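Local coordinates for protein beta-catenin homolog sys-1 (Caenorhabditis elegans, PDB 3C2G) that acts as a transcription coregulator in the Wnt asymmetry pathway, binding the TCF factor POP-1 directly and activating or repressing target genes, at residues I325-L330 and K360-R365; R365-F370 and K428-K433; N407-W412 and I469-T474. All blocks are in the same frame, centred on the assembly; numbering follows the deposited sequence.

Interaction 1 (I325-L330 and K360-R365)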
ATOM      1  N   ILE A 325      -1.911  18.141 -12.078  1.00 34.87           N
ATOM      2  CA  ILE A 325      -2.123  17.055 -11.126  1.00 33.85           C
ATOM      3  C   ILE A 325      -1.853  17.505  -9.689  1.00 34.13           C
ATOM      4  O   ILE A 325      -2.689  17.316  -8.795  1.00 34.61           O
ATOM      5  CB  ILE A 325      -1.225  15.829 -11.482  1.00 33.74           C
ATOM      6  CG1 ILE A 325      -1.741  15.116 -12.735  1.00 32.40           C
ATOM      7  CG2 ILE A 325      -1.119  14.846 -10.332  1.00 32.47           C
ATOM      8  CD1 ILE A 325      -0.705  14.218 -13.366  1.00 31.17           C
ATOM      9  N   LEU A 326      -0.698  18.114  -9.465  1.00 33.70           N
ATOM     10  CA  LEU A 326      -0.288  18.411  -8.104  1.00 33.81           C
ATOM     11  C   LEU A 326      -1.201  19.396  -7.391  1.00 33.59           C
ATOM     12  O   LEU A 326      -1.650  19.103  -6.286  1.00 34.03           O
ATOM     13  CB  LEU A 326       1.179  18.836  -8.040  1.00 34.19           C
ATOM     14  CG  LEU A 326       1.950  18.690  -6.727  1.00 34.48           C
ATOM     15  CD1 LEU A 326       1.572  17.460  -5.945  1.00 34.53           C
ATOM     16  CD2 LEU A 326       3.425  18.625  -7.048  1.00 36.91           C
ATOM     17  N   PRO A 327      -1.505  20.555  -8.010  1.00 33.44           N
ATOM     18  CA  PRO A 327      -2.475  21.445  -7.357  1.00 32.94           C
ATOM     19  C   PRO A 327      -3.817  20.777  -7.062  1.00 33.07           C
ATOM     20  O   PRO A 327      -4.425  21.054  -6.019  1.00 33.51           O
ATOM     21  CB  PRO A 327      -2.655  22.570  -8.369  1.00 32.44           C
ATOM     22  CG  PRO A 327      -1.389  22.577  -9.131  1.00 32.11           C
ATOM     23  CD  PRO A 327      -0.980  21.150  -9.251  1.00 33.01           C
ATOM     24  N   PHE A 328      -4.269  19.900  -7.952  1.00 32.20           N
ATOM     25  CA  PHE A 328      -5.526  19.190  -7.722  1.00 31.56           C
ATOM     26  C   PHE A 328      -5.434  18.343  -6.470  1.00 30.67           C
ATOM     27  O   PHE A 328      -6.304  18.391  -5.611  1.00 30.67           O
ATOM     28  CB  PHE A 328      -5.917  18.329  -8.932  1.00 32.52           C
ATOM     29  CG  PHE A 328      -7.099  17.429  -8.678  1.00 34.12           C
ATOM     30  CD1 PHE A 328      -8.400  17.922  -8.781  1.00 35.95           C
ATOM     31  CD2 PHE A 328      -6.910  16.091  -8.312  1.00 33.19           C
ATOM     32  CE1 PHE A 328      -9.511  17.089  -8.529  1.00 36.43           C
ATOM     33  CE2 PHE A 328      -8.000  15.262  -8.052  1.00 34.18           C
ATOM     34  CZ  PHE A 328      -9.306  15.760  -8.165  1.00 34.19           C
ATOM     35  N   LEU A 329      -4.367  17.563  -6.367  1.00 30.91           N
ATOM     36  CA  LEU A 329      -4.144  16.723  -5.192  1.00 30.69           C
ATOM     37  C   LEU A 329      -3.991  17.509  -3.885  1.00 30.90           C
ATOM     38  O   LEU A 329      -4.487  17.081  -2.852  1.00 30.55           O
ATOM     39  CB  LEU A 329      -2.963  15.775  -5.420  1.00 30.74           C
ATOM     40  CG  LEU A 329      -3.211  14.747  -6.540  1.00 32.30           C
ATOM     41  CD1 LEU A 329      -1.972  13.927  -6.800  1.00 32.88           C
ATOM     42  CD2 LEU A 329      -4.412  13.825  -6.235  1.00 31.41           C
ATOM     43  N   LEU A 330      -3.328  18.662  -3.927  1.00 31.15           N
ATOM     44  CA  LEU A 330      -3.246  19.508  -2.743  1.00 32.19           C
ATOM     45  C   LEU A 330      -4.614  20.002  -2.311  1.00 33.22           C
ATOM     46  O   LEU A 330      -4.909  20.034  -1.122  1.00 33.13           O
ATOM     47  CB  LEU A 330      -2.292  20.683  -2.968  1.00 32.47           C
ATOM     48  CG  LEU A 330      -0.849  20.217  -3.127  1.00 31.24           C
ATOM     49  CD1 LEU A 330      -0.011  21.283  -3.789  1.00 29.56           C
ATOM     50  CD2 LEU A 330      -0.277  19.790  -1.789  1.00 30.85           C
ATOM     51  N   LYS A 360       9.068  20.571  -6.483  1.00 29.99           N
ATOM     52  CA  LYS A 360       9.043  21.441  -5.308  1.00 30.00           C
ATOM     53  C   LYS A 360       8.487  22.822  -5.670  1.00 30.52           C
ATOM     54  O   LYS A 360       7.672  23.392  -4.925  1.00 30.50           O
ATOM     55  CB  LYS A 360      10.447  21.570  -4.726  1.00 29.82           C
ATOM     56  CG  LYS A 360      10.821  20.445  -3.800  1.00 30.12           C
ATOM     57  CD  LYS A 360      12.173  19.874  -4.130  1.00 30.24           C
ATOM     58  CE  LYS A 360      13.050  19.901  -2.911  1.00 31.31           C
ATOM     59  NZ  LYS A 360      13.937  18.716  -2.762  1.00 30.85           N
ATOM     60  N   ASP A 361       8.907  23.353  -6.821  1.00 31.01           N
ATOM     61  CA  ASP A 361       8.457  24.685  -7.233  1.00 32.25           C
ATOM     62  C   ASP A 361       6.951  24.708  -7.460  1.00 32.16           C
ATOM     63  O   ASP A 361       6.257  25.630  -7.005  1.00 32.84           O
ATOM     64  CB  ASP A 361       9.209  25.185  -8.473  1.00 33.45           C
ATOM     65  CG  ASP A 361      10.671  25.543  -8.182  0.50 34.74           C
ATOM     66  OD1 ASP A 361      11.011  25.867  -7.021  0.50 38.06           O
ATOM     67  OD2 ASP A 361      11.488  25.505  -9.127  0.50 36.15           O
ATOM     68  N   ILE A 362       6.434  23.682  -8.134  1.00 31.23           N
ATOM     69  CA  ILE A 362       4.989  23.593  -8.342  1.00 30.55           C
ATOM     70  C   ILE A 362       4.265  23.596  -6.993  1.00 30.11           C
ATOM     71  O   ILE A 362       3.365  24.403  -6.753  1.00 29.27           O
ATOM     72  CB  ILE A 362       4.617  22.371  -9.205  1.00 30.79           C
ATOM     73  CG1 ILE A 362       5.136  22.590 -10.634  1.00 30.92           C
ATOM     74  CG2 ILE A 362       3.104  22.126  -9.189  1.00 28.48           C
ATOM     75  CD1 ILE A 362       5.421  21.315 -11.421  1.00 29.23           C
ATOM     76  N   ALA A 363       4.693  22.709  -6.106  1.00 30.49           N
ATOM     77  CA  ALA A 363       4.116  22.616  -4.780  1.00 30.88           C
ATOM     78  C   ALA A 363       4.098  23.974  -4.042  1.00 31.68           C
ATOM     79  O   ALA A 363       3.058  24.404  -3.535  1.00 31.19           O
ATOM     80  CB  ALA A 363       4.842  21.554  -3.986  1.00 30.05           C
ATOM     81  N   ILE A 364       5.235  24.662  -4.010  1.00 33.39           N
ATOM     82  CA  ILE A 364       5.312  25.967  -3.332  1.00 34.69           C
ATOM     83  C   ILE A 364       4.320  26.991  -3.888  1.00 34.74           C
ATOM     84  O   ILE A 364       3.658  27.686  -3.121  1.00 35.64           O
ATOM     85  CB  ILE A 364       6.759  26.514  -3.343  1.00 35.85           C
ATOM     86  CG1 ILE A 364       7.610  25.747  -2.333  1.00 35.22           C
ATOM     87  CG2 ILE A 364       6.805  28.013  -3.041  1.00 36.23           C
ATOM     88  CD1 ILE A 364       9.066  25.803  -2.661  1.00 36.33           C
ATOM     89  N   ARG A 365       4.190  27.065  -5.209  1.00 35.38           N
ATOM     90  CA  ARG A 365       3.252  28.003  -5.831  1.00 36.51           C
ATOM     91  C   ARG A 365       1.802  27.651  -5.538  1.00 36.54           C
ATOM     92  O   ARG A 365       0.912  28.495  -5.670  1.00 37.32           O
ATOM     93  CB  ARG A 365       3.473  28.104  -7.340  1.00 35.72           C
ATOM     94  CG  ARG A 365       4.726  28.864  -7.738  1.00 38.65           C
ATOM     95  CD  ARG A 365       4.754  29.195  -9.239  1.00 40.22           C
ATOM     96  NE  ARG A 365       5.237  28.081 -10.060  1.00 47.79           N
ATOM     97  CZ  ARG A 365       4.447  27.222 -10.708  1.00 51.20           C
ATOM     98  NH1 ARG A 365       3.123  27.346 -10.640  1.00 50.40           N
ATOM     99  NH2 ARG A 365       4.981  26.234 -11.427  1.00 52.72           N
TER
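Leu326 and Ile362 form the centre of this contact. The branch methyl CG2 of Ile362 does the touching. It lies 4.0 Å from Leu326 CB and 4.1 Å from Leu326 CD2. It therefore meets both the base and one tip of the leucine. The two side chains cross obliquely. Leu326 holds CG anti to its backbone N (chi1 -157°), and from this CG the methyl CD2 reaches both Ile362 CG2 and Ala363. The same isoleucine methyl also reaches Pro327, with CD of the proline ring 4.2 Å from Ile362 CG2. One methyl thus serves two neighbouring residues of the other helix.

Ala363 carries the rest of the contact. Leu326 CD2 is 4.5 Å from Ala363 CB. One turn later, Leu330 CD1 comes to 4.4 Å from Ala363 O, so a methyl lies near a backbone carbonyl. All contacts across the pair are apolar or loose van der Waals touches, and no hydrogen bond joins the segments.

The segments belong to helices 325-335 and 357-365 of the armadillo domain, a fold of helices stacked into a superhelix. Their axes approach to 9.5 Å, and their N-to-C directions differ by 45°. The CA atoms of Leu326 and Ala363 are 6.9 Å apart. Only 164 Å² is buried between the segments, a small contact made by a few methyl and methylene groups.

Leu349 of helix 339-352 packs on both Leu326 and Leu330, and Ser366 touches Pro327 and Leu330. Lys360 shares helix 357-365 with Ile362 and Ala363, but points its CB away from the contact. Its NZ makes a salt bridge to an acidic side chain of the bound POP-1 peptide and a weak hydrogen bond to Asn407 O.

Interaction 2 (R365-F370 and K428-K433)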
ATOM      1  N   ARG A 365       4.190  27.065  -5.209  1.00 35.38           N
ATOM      2  CA  ARG A 365       3.252  28.003  -5.831  1.00 36.51           C
ATOM      3  C   ARG A 365       1.802  27.651  -5.538  1.00 36.54           C
ATOM      4  O   ARG A 365       0.912  28.495  -5.670  1.00 37.32           O
ATOM      5  CB  ARG A 365       3.473  28.104  -7.340  1.00 35.72           C
ATOM      6  CG  ARG A 365       4.726  28.864  -7.738  1.00 38.65           C
ATOM      7  CD  ARG A 365       4.754  29.195  -9.239  1.00 40.22           C
ATOM      8  NE  ARG A 365       5.237  28.081 -10.060  1.00 47.79           N
ATOM      9  CZ  ARG A 365       4.447  27.222 -10.708  1.00 51.20           C
ATOM     10  NH1 ARG A 365       3.123  27.346 -10.640  1.00 50.40           N
ATOM     11  NH2 ARG A 365       4.981  26.234 -11.427  1.00 52.72           N
ATOM     12  N   SER A 366       1.546  26.411  -5.140  1.00 36.15           N
ATOM     13  CA  SER A 366       0.194  26.051  -4.743  1.00 36.53           C
ATOM     14  C   SER A 366       0.046  26.006  -3.226  1.00 35.72           C
ATOM     15  O   SER A 366      -0.929  25.450  -2.708  1.00 35.59           O
ATOM     16  CB  SER A 366      -0.224  24.733  -5.390  1.00 37.17           C
ATOM     17  OG  SER A 366       0.027  24.791  -6.790  1.00 42.38           O
ATOM     18  N   ASN A 367       1.010  26.603  -2.523  1.00 34.70           N
ATOM     19  CA  ASN A 367       0.959  26.737  -1.067  1.00 34.66           C
ATOM     20  C   ASN A 367       1.125  25.430  -0.303  1.00 33.51           C
ATOM     21  O   ASN A 367       0.595  25.278   0.793  1.00 33.26           O
ATOM     22  CB  ASN A 367      -0.335  27.448  -0.618  1.00 34.89           C
ATOM     23  CG  ASN A 367      -0.190  28.970  -0.585  1.00 39.89           C
ATOM     24  OD1 ASN A 367       0.743  29.538  -1.169  1.00 43.83           O
ATOM     25  ND2 ASN A 367      -1.111  29.635   0.108  1.00 43.14           N
ATOM     26  N   ALA A 368       1.864  24.489  -0.875  1.00 32.79           N
ATOM     27  CA  ALA A 368       2.033  23.189  -0.237  1.00 32.95           C
ATOM     28  C   ALA A 368       2.508  23.325   1.211  1.00 32.71           C
ATOM     29  O   ALA A 368       2.006  22.633   2.090  1.00 32.54           O
ATOM     30  CB  ALA A 368       2.986  22.309  -1.040  1.00 32.53           C
ATOM     31  N   ILE A 369       3.451  24.231   1.464  1.00 33.21           N
ATOM     32  CA  ILE A 369       4.007  24.376   2.814  1.00 33.85           C
ATOM     33  C   ILE A 369       2.956  24.872   3.798  1.00 34.38           C
ATOM     34  O   ILE A 369       2.814  24.323   4.892  1.00 35.18           O
ATOM     35  CB  ILE A 369       5.309  25.227   2.851  1.00 33.20           C
ATOM     36  CG1 ILE A 369       6.395  24.540   2.023  1.00 33.92           C
ATOM     37  CG2 ILE A 369       5.799  25.391   4.285  1.00 32.41           C
ATOM     38  CD1 ILE A 369       7.486  25.453   1.501  1.00 35.19           C
ATOM     39  N   PHE A 370       2.197  25.884   3.404  1.00 34.67           N
ATOM     40  CA  PHE A 370       1.070  26.314   4.211  1.00 36.46           C
ATOM     41  C   PHE A 370       0.146  25.135   4.558  1.00 35.80           C
ATOM     42  O   PHE A 370      -0.303  25.000   5.697  1.00 36.59           O
ATOM     43  CB  PHE A 370       0.275  27.385   3.469  1.00 38.70           C
ATOM     44  CG  PHE A 370      -0.130  28.533   4.330  1.00 42.97           C
ATOM     45  CD1 PHE A 370       0.547  29.752   4.240  1.00 44.98           C
ATOM     46  CD2 PHE A 370      -1.181  28.400   5.247  1.00 46.34           C
ATOM     47  CE1 PHE A 370       0.184  30.829   5.040  1.00 47.69           C
ATOM     48  CE2 PHE A 370      -1.556  29.469   6.061  1.00 47.91           C
ATOM     49  CZ  PHE A 370      -0.873  30.692   5.954  1.00 46.83           C
ATOM     50  N   LYS A 428       9.037  32.189   2.280  1.00 41.10           N
ATOM     51  CA  LYS A 428       9.437  32.630   3.618  1.00 41.25           C
ATOM     52  C   LYS A 428       8.277  32.624   4.597  1.00 40.76           C
ATOM     53  O   LYS A 428       8.424  32.106   5.701  1.00 40.88           O
ATOM     54  CB  LYS A 428      10.117  34.010   3.603  1.00 41.21           C
ATOM     55  CG  LYS A 428      11.589  34.027   3.190  1.00 41.75           C
ATOM     56  CD  LYS A 428      12.015  35.469   2.900  1.00 43.49           C
ATOM     57  CE  LYS A 428      13.529  35.695   3.022  1.00 48.56           C
ATOM     58  NZ  LYS A 428      14.273  35.526   1.725  1.00 51.11           N
ATOM     59  N   GLN A 429       7.127  33.173   4.207  1.00 40.32           N
ATOM     60  CA  GLN A 429       5.996  33.224   5.142  1.00 41.15           C
ATOM     61  C   GLN A 429       5.432  31.828   5.445  1.00 39.36           C
ATOM     62  O   GLN A 429       4.982  31.563   6.557  1.00 39.46           O
ATOM     63  CB  GLN A 429       4.895  34.227   4.725  1.00 40.59           C
ATOM     64  CG  GLN A 429       4.189  33.965   3.393  1.00 43.11           C
ATOM     65  CD  GLN A 429       2.789  34.612   3.314  1.00 45.04           C
ATOM     66  OE1 GLN A 429       2.602  35.803   3.612  1.00 49.27           O
ATOM     67  NE2 GLN A 429       1.802  33.820   2.895  1.00 50.31           N
ATOM     68  N   GLN A 430       5.485  30.940   4.463  1.00 37.83           N
ATOM     69  CA  GLN A 430       5.034  29.565   4.659  1.00 37.37           C
ATOM     70  C   GLN A 430       5.951  28.835   5.654  1.00 35.73           C
ATOM     71  O   GLN A 430       5.492  28.300   6.659  1.00 34.96           O
ATOM     72  CB  GLN A 430       4.940  28.819   3.314  1.00 37.42           C
ATOM     73  CG  GLN A 430       3.817  29.300   2.360  1.00 37.14           C
ATOM     74  CD  GLN A 430       3.800  28.528   1.036  1.00 39.16           C
ATOM     75  OE1 GLN A 430       3.473  27.336   0.994  1.00 41.38           O
ATOM     76  NE2 GLN A 430       4.170  29.203  -0.050  1.00 42.67           N
ATOM     77  N   VAL A 431       7.254  28.861   5.402  1.00 34.67           N
ATOM     78  CA  VAL A 431       8.197  28.197   6.289  1.00 33.39           C
ATOM     79  C   VAL A 431       8.175  28.764   7.715  1.00 34.21           C
ATOM     80  O   VAL A 431       8.322  28.014   8.683  1.00 34.32           O
ATOM     81  CB  VAL A 431       9.611  28.223   5.705  1.00 32.89           C
ATOM     82  CG1 VAL A 431      10.632  27.685   6.700  1.00 31.05           C
ATOM     83  CG2 VAL A 431       9.654  27.418   4.404  1.00 31.97           C
ATOM     84  N   CYS A 432       7.971  30.072   7.851  1.00 34.09           N
ATOM     85  CA  CYS A 432       8.054  30.725   9.165  1.00 34.45           C
ATOM     86  C   CYS A 432       6.866  30.420  10.057  1.00 33.85           C
ATOM     87  O   CYS A 432       6.936  30.563  11.273  1.00 33.87           O
ATOM     88  CB  CYS A 432       8.216  32.239   9.013  1.00 35.10           C
ATOM     89  SG  CYS A 432       9.870  32.725   8.477  1.00 39.55           S
ATOM     90  N   LYS A 433       5.765  30.007   9.454  1.00 33.97           N
ATOM     91  CA  LYS A 433       4.631  29.508  10.224  1.00 34.48           C
ATOM     92  C   LYS A 433       5.034  28.368  11.169  1.00 33.87           C
ATOM     93  O   LYS A 433       4.452  28.222  12.243  1.00 33.97           O
ATOM     94  CB  LYS A 433       3.523  29.040   9.287  1.00 34.95           C
ATOM     95  CG  LYS A 433       2.741  30.171   8.654  1.00 38.12           C
ATOM     96  CD  LYS A 433       1.291  29.757   8.432  1.00 45.10           C
ATOM     97  CE  LYS A 433       0.443  29.972   9.686  1.00 47.80           C
ATOM     98  NZ  LYS A 433       0.162  31.424   9.916  1.00 49.63           N
TER
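Gln430 crosses Phe370 at about a right angle and bonds to its backbone. Its side chain leaves with CG anti to the carbonyl carbon (chi1 -69°) and runs extended beyond CG. OE1 accepts from Phe370 N at 3.1 Å. The N-H points at it with an angle of 161°. The donor lies in the carbonyl plane, on a lone pair. The amide plane of Gln430 and the Phe370 ring are turned 37° apart. Gln430 CG sits at the ring edge, 3.8 Å from Phe370 CD1.

Lys433 comes to the same ring from over one face. Its CD stands 3.4 Å from Phe370 CZ, offset toward the rim, and makes a CH-pi contact. The lysine chain is bent beyond CG. Its NZ forms a salt bridge with Glu436, outside these segments. Gln429 NE2 approaches the ring edge, 4.0 Å from Phe370 CE1.

The bond to Phe370 N falls in the first turn of helix 368-377. Asn367 holds the N-cap position there, but its side chain makes no capping bond. Gln430 of helix 425-432 thus supplies an acceptor to this helix start. Asn367 has positive phi and is the C-prime residue of a Schellman motif that ends helix 357-365, with Ala368 N bonded to Ala363 O. The Gln430 amide spans the sharp turn between these two successive armadillo-domain helices. OE1 takes Phe370 N of the second, and NE2 bonds weakly to Ile364 O of the first.

Ile369 also crosses Gln430 at about a right angle. Its CG2 is 3.7 Å from Gln430 CB. Its CD1 continues to Val431 CG2 at 4.1 Å, where the two side chains meet obliquely. Gln430 NE2 has a further weak hydrogen bond, to Asn426 OD1.

Interaction 3 (N407-W412 and I469-T474)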
ATOM      1  N   ASN A 407      12.126  17.815   2.907  1.00 30.45           N
ATOM      2  CA  ASN A 407      12.521  17.817   1.494  1.00 31.20           C
ATOM      3  C   ASN A 407      12.534  19.208   0.862  1.00 32.05           C
ATOM      4  O   ASN A 407      13.286  19.443  -0.075  1.00 31.73           O
ATOM      5  CB  ASN A 407      11.660  16.850   0.680  1.00 31.48           C
ATOM      6  CG  ASN A 407      11.929  15.393   1.030  1.00 32.07           C
ATOM      7  OD1 ASN A 407      12.997  15.058   1.556  1.00 34.05           O
ATOM      8  ND2 ASN A 407      10.954  14.520   0.762  1.00 29.75           N
ATOM      9  N   PHE A 408      11.722  20.127   1.386  1.00 33.62           N
ATOM     10  CA  PHE A 408      11.761  21.537   0.968  1.00 35.30           C
ATOM     11  C   PHE A 408      12.954  22.298   1.546  1.00 36.77           C
ATOM     12  O   PHE A 408      13.647  23.005   0.828  1.00 36.69           O
ATOM     13  CB  PHE A 408      10.489  22.284   1.378  1.00 35.22           C
ATOM     14  CG  PHE A 408       9.285  21.933   0.578  1.00 35.49           C
ATOM     15  CD1 PHE A 408       9.305  22.000  -0.803  1.00 37.07           C
ATOM     16  CD2 PHE A 408       8.110  21.568   1.212  1.00 36.84           C
ATOM     17  CE1 PHE A 408       8.181  21.676  -1.541  1.00 37.87           C
ATOM     18  CE2 PHE A 408       6.975  21.244   0.482  1.00 37.12           C
ATOM     19  CZ  PHE A 408       7.014  21.297  -0.899  1.00 36.94           C
ATOM     20  N   LEU A 409      13.180  22.164   2.851  1.00 39.19           N
ATOM     21  CA  LEU A 409      14.128  23.027   3.557  1.00 41.57           C
ATOM     22  C   LEU A 409      15.573  22.885   3.072  1.00 44.66           C
ATOM     23  O   LEU A 409      16.374  23.788   3.260  1.00 44.93           O
ATOM     24  CB  LEU A 409      14.019  22.856   5.076  1.00 40.01           C
ATOM     25  CG  LEU A 409      12.684  23.260   5.716  1.00 38.51           C
ATOM     26  CD1 LEU A 409      12.555  22.790   7.170  1.00 33.29           C
ATOM     27  CD2 LEU A 409      12.436  24.756   5.606  1.00 37.51           C
HETATM   28  N   MSE A 410      15.880  21.768   2.426  1.00 49.14           N
HETATM   29  CA  MSE A 410      17.198  21.534   1.838  1.00 54.26           C
HETATM   30  C   MSE A 410      17.626  22.662   0.905  1.00 55.63           C
HETATM   31  O   MSE A 410      18.750  23.165   1.009  1.00 56.24           O
HETATM   32  CB  MSE A 410      17.206  20.207   1.081  1.00 56.28           C
HETATM   33  CG  MSE A 410      16.663  19.043   1.888  1.00 63.98           C
HETATM   34 SE   MSE A 410      18.001  18.094   2.966  1.00 82.91          SE
HETATM   35  CE  MSE A 410      18.950  19.567   3.857  1.00 76.61           C
HETATM   36  N   MSE A 411      16.716  23.058   0.013  1.00 56.95           N
HETATM   37  CA  MSE A 411      16.924  24.163  -0.928  1.00 59.01           C
HETATM   38  C   MSE A 411      17.676  25.358  -0.344  1.00 56.79           C
HETATM   39  O   MSE A 411      18.545  25.924  -0.986  1.00 56.75           O
HETATM   40  CB  MSE A 411      15.577  24.672  -1.447  1.00 58.48           C
HETATM   41  CG  MSE A 411      14.801  23.705  -2.326  1.00 61.55           C
HETATM   42 SE   MSE A 411      12.966  24.351  -2.643  1.00 66.52          SE
HETATM   43  CE  MSE A 411      13.362  26.101  -3.458  1.00 66.34           C
ATOM     44  N   TRP A 412      17.332  25.733   0.881  1.00 55.76           N
ATOM     45  CA  TRP A 412      17.678  27.045   1.404  1.00 54.42           C
ATOM     46  C   TRP A 412      18.774  27.055   2.448  1.00 56.08           C
ATOM     47  O   TRP A 412      19.120  28.114   2.969  1.00 56.04           O
ATOM     48  CB  TRP A 412      16.431  27.712   1.969  1.00 51.28           C
ATOM     49  CG  TRP A 412      15.367  27.831   0.967  1.00 48.27           C
ATOM     50  CD1 TRP A 412      15.460  28.432  -0.247  1.00 45.38           C
ATOM     51  CD2 TRP A 412      14.034  27.327   1.069  1.00 47.40           C
ATOM     52  NE1 TRP A 412      14.268  28.342  -0.908  1.00 46.07           N
ATOM     53  CE2 TRP A 412      13.370  27.670  -0.124  1.00 45.81           C
ATOM     54  CE3 TRP A 412      13.331  26.624   2.057  1.00 45.87           C
ATOM     55  CZ2 TRP A 412      12.037  27.340  -0.359  1.00 46.54           C
ATOM     56  CZ3 TRP A 412      12.007  26.298   1.822  1.00 46.61           C
ATOM     57  CH2 TRP A 412      11.374  26.655   0.621  1.00 46.53           C
ATOM     58  N   ILE A 469      16.208  20.542  13.371  1.00 29.14           N
ATOM     59  CA  ILE A 469      17.547  20.712  12.833  1.00 29.08           C
ATOM     60  C   ILE A 469      17.513  21.614  11.596  1.00 30.21           C
ATOM     61  O   ILE A 469      18.194  22.636  11.556  1.00 31.19           O
ATOM     62  CB  ILE A 469      18.203  19.364  12.496  1.00 28.73           C
ATOM     63  CG1 ILE A 469      18.544  18.609  13.780  1.00 27.71           C
ATOM     64  CG2 ILE A 469      19.463  19.563  11.654  1.00 27.58           C
ATOM     65  CD1 ILE A 469      18.822  17.124  13.578  1.00 28.26           C
ATOM     66  N   LEU A 470      16.706  21.251  10.607  1.00 29.79           N
ATOM     67  CA  LEU A 470      16.658  22.002   9.356  1.00 29.32           C
ATOM     68  C   LEU A 470      16.060  23.404   9.493  1.00 29.76           C
ATOM     69  O   LEU A 470      16.567  24.354   8.894  1.00 29.52           O
ATOM     70  CB  LEU A 470      15.912  21.214   8.286  1.00 28.48           C
ATOM     71  CG  LEU A 470      16.531  19.869   7.908  1.00 29.03           C
ATOM     72  CD1 LEU A 470      15.669  19.149   6.863  1.00 26.05           C
ATOM     73  CD2 LEU A 470      17.973  20.028   7.428  1.00 24.70           C
ATOM     74  N   LEU A 471      14.983  23.536  10.264  1.00 30.30           N
ATOM     75  CA  LEU A 471      14.395  24.848  10.512  1.00 30.98           C
ATOM     76  C   LEU A 471      15.418  25.806  11.122  1.00 31.75           C
ATOM     77  O   LEU A 471      15.537  26.942  10.682  1.00 32.30           O
ATOM     78  CB  LEU A 471      13.166  24.754  11.406  1.00 30.28           C
ATOM     79  CG  LEU A 471      11.876  24.352  10.699  1.00 32.45           C
ATOM     80  CD1 LEU A 471      10.815  23.960  11.722  1.00 34.47           C
ATOM     81  CD2 LEU A 471      11.362  25.444   9.760  1.00 29.69           C
ATOM     82  N   LEU A 472      16.176  25.330  12.104  1.00 32.24           N
ATOM     83  CA  LEU A 472      17.108  26.188  12.826  1.00 32.57           C
ATOM     84  C   LEU A 472      18.356  26.495  12.010  1.00 33.01           C
ATOM     85  O   LEU A 472      19.083  27.408  12.345  1.00 33.41           O
ATOM     86  CB  LEU A 472      17.490  25.598  14.188  1.00 31.97           C
ATOM     87  CG  LEU A 472      16.388  25.342  15.220  1.00 34.14           C
ATOM     88  CD1 LEU A 472      16.988  24.643  16.402  1.00 37.30           C
ATOM     89  CD2 LEU A 472      15.657  26.599  15.679  1.00 35.30           C
ATOM     90  N   ARG A 473      18.591  25.753  10.937  1.00 33.72           N
ATOM     91  CA  ARG A 473      19.731  26.019  10.065  1.00 34.60           C
ATOM     92  C   ARG A 473      19.323  26.849   8.859  1.00 35.87           C
ATOM     93  O   ARG A 473      20.139  27.136   7.986  1.00 37.07           O
ATOM     94  CB  ARG A 473      20.370  24.718   9.607  1.00 34.57           C
ATOM     95  CG  ARG A 473      21.276  24.094  10.638  1.00 37.41           C
ATOM     96  CD  ARG A 473      21.611  22.665  10.277  1.00 42.82           C
ATOM     97  NE  ARG A 473      22.507  22.590   9.130  1.00 50.65           N
ATOM     98  CZ  ARG A 473      22.681  21.504   8.376  1.00 54.98           C
ATOM     99  NH1 ARG A 473      22.010  20.383   8.648  1.00 54.96           N
ATOM    100  NH2 ARG A 473      23.530  21.544   7.347  1.00 54.54           N
ATOM    101  N   THR A 474      18.052  27.228   8.817  1.00 37.20           N
ATOM    102  CA  THR A 474      17.502  28.028   7.731  1.00 37.50           C
ATOM    103  C   THR A 474      17.651  29.505   8.095  1.00 37.85           C
ATOM    104  O   THR A 474      17.068  29.961   9.073  1.00 38.29           O
ATOM    105  CB  THR A 474      16.021  27.665   7.504  1.00 36.88           C
ATOM    106  OG1 THR A 474      15.936  26.309   7.066  1.00 38.28           O
ATOM    107  CG2 THR A 474      15.403  28.540   6.472  1.00 35.95           C
TER
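Leu470 meets Leu409 and Met410 together. Its CB is 3.9 Å from Leu409 CD1. The tip of Leu470 turns to Met410, modelled as selenomethionine. Met410 CE lies 3.7 Å from Leu470 CD2. The Met410 CB points away from the other segment, but the chain bends at chi2 (-89°) and chi3, and its end comes back.

Leu471 points its CB away from the other segment, unlike Leu470, yet its CD2 is 3.9 Å from Leu409 CD1. That one methyl of Leu409 thus packs against two consecutive leucines.

Within the second segment, Arg473 N bonds to Leu470 O at 3.2 Å, near the end of the helix. Thr474 OG1 donates to the same Leu470 O at 2.7 Å, and the two donors reach it from opposite faces of the carbonyl plane. The Thr474 donor is tilted 32° from that plane. This bond fixes the hydroxyl, whose oxygen sits 4.1 Å from Leu409 CD2, the two side chains crossing at about a right angle.

The contact joins the C-terminal ends of helices 388-409 and 457-472 of the armadillo domain, beside its bound peptide. Asn407 OD1 hydrogen-bonds the peptide backbone, and Met410 packs on an acidic side chain of it. Val431 of helix 425-432 packs on Leu409 and Leu471. Ile469 and Leu472 lean on helix 515-535.

Overall arrangement
Following the chain from the N terminus, interaction 1 comes first. It closes a loop of 29 residues that holds helix 339-352, and joins helix 325-335 to helix 357-365. Interaction 2 opens where interaction 1 ends, and the two share Arg365. It closes over 57 residues, including all of helix 388-409, and joins helix 368-377 to helix 425-432. Interaction 3 starts inside that span and closes beyond it, so interactions 2 and 3 cross. Neither nests in the other. They touch through Val431, which packs on Leu409, Trp412 and Leu471, and through Ile369 on Phe408. Phe408 also reaches Lys360 and Ala363 of interaction 1. Interaction 3 joins helix 388-409 to helix 457-472.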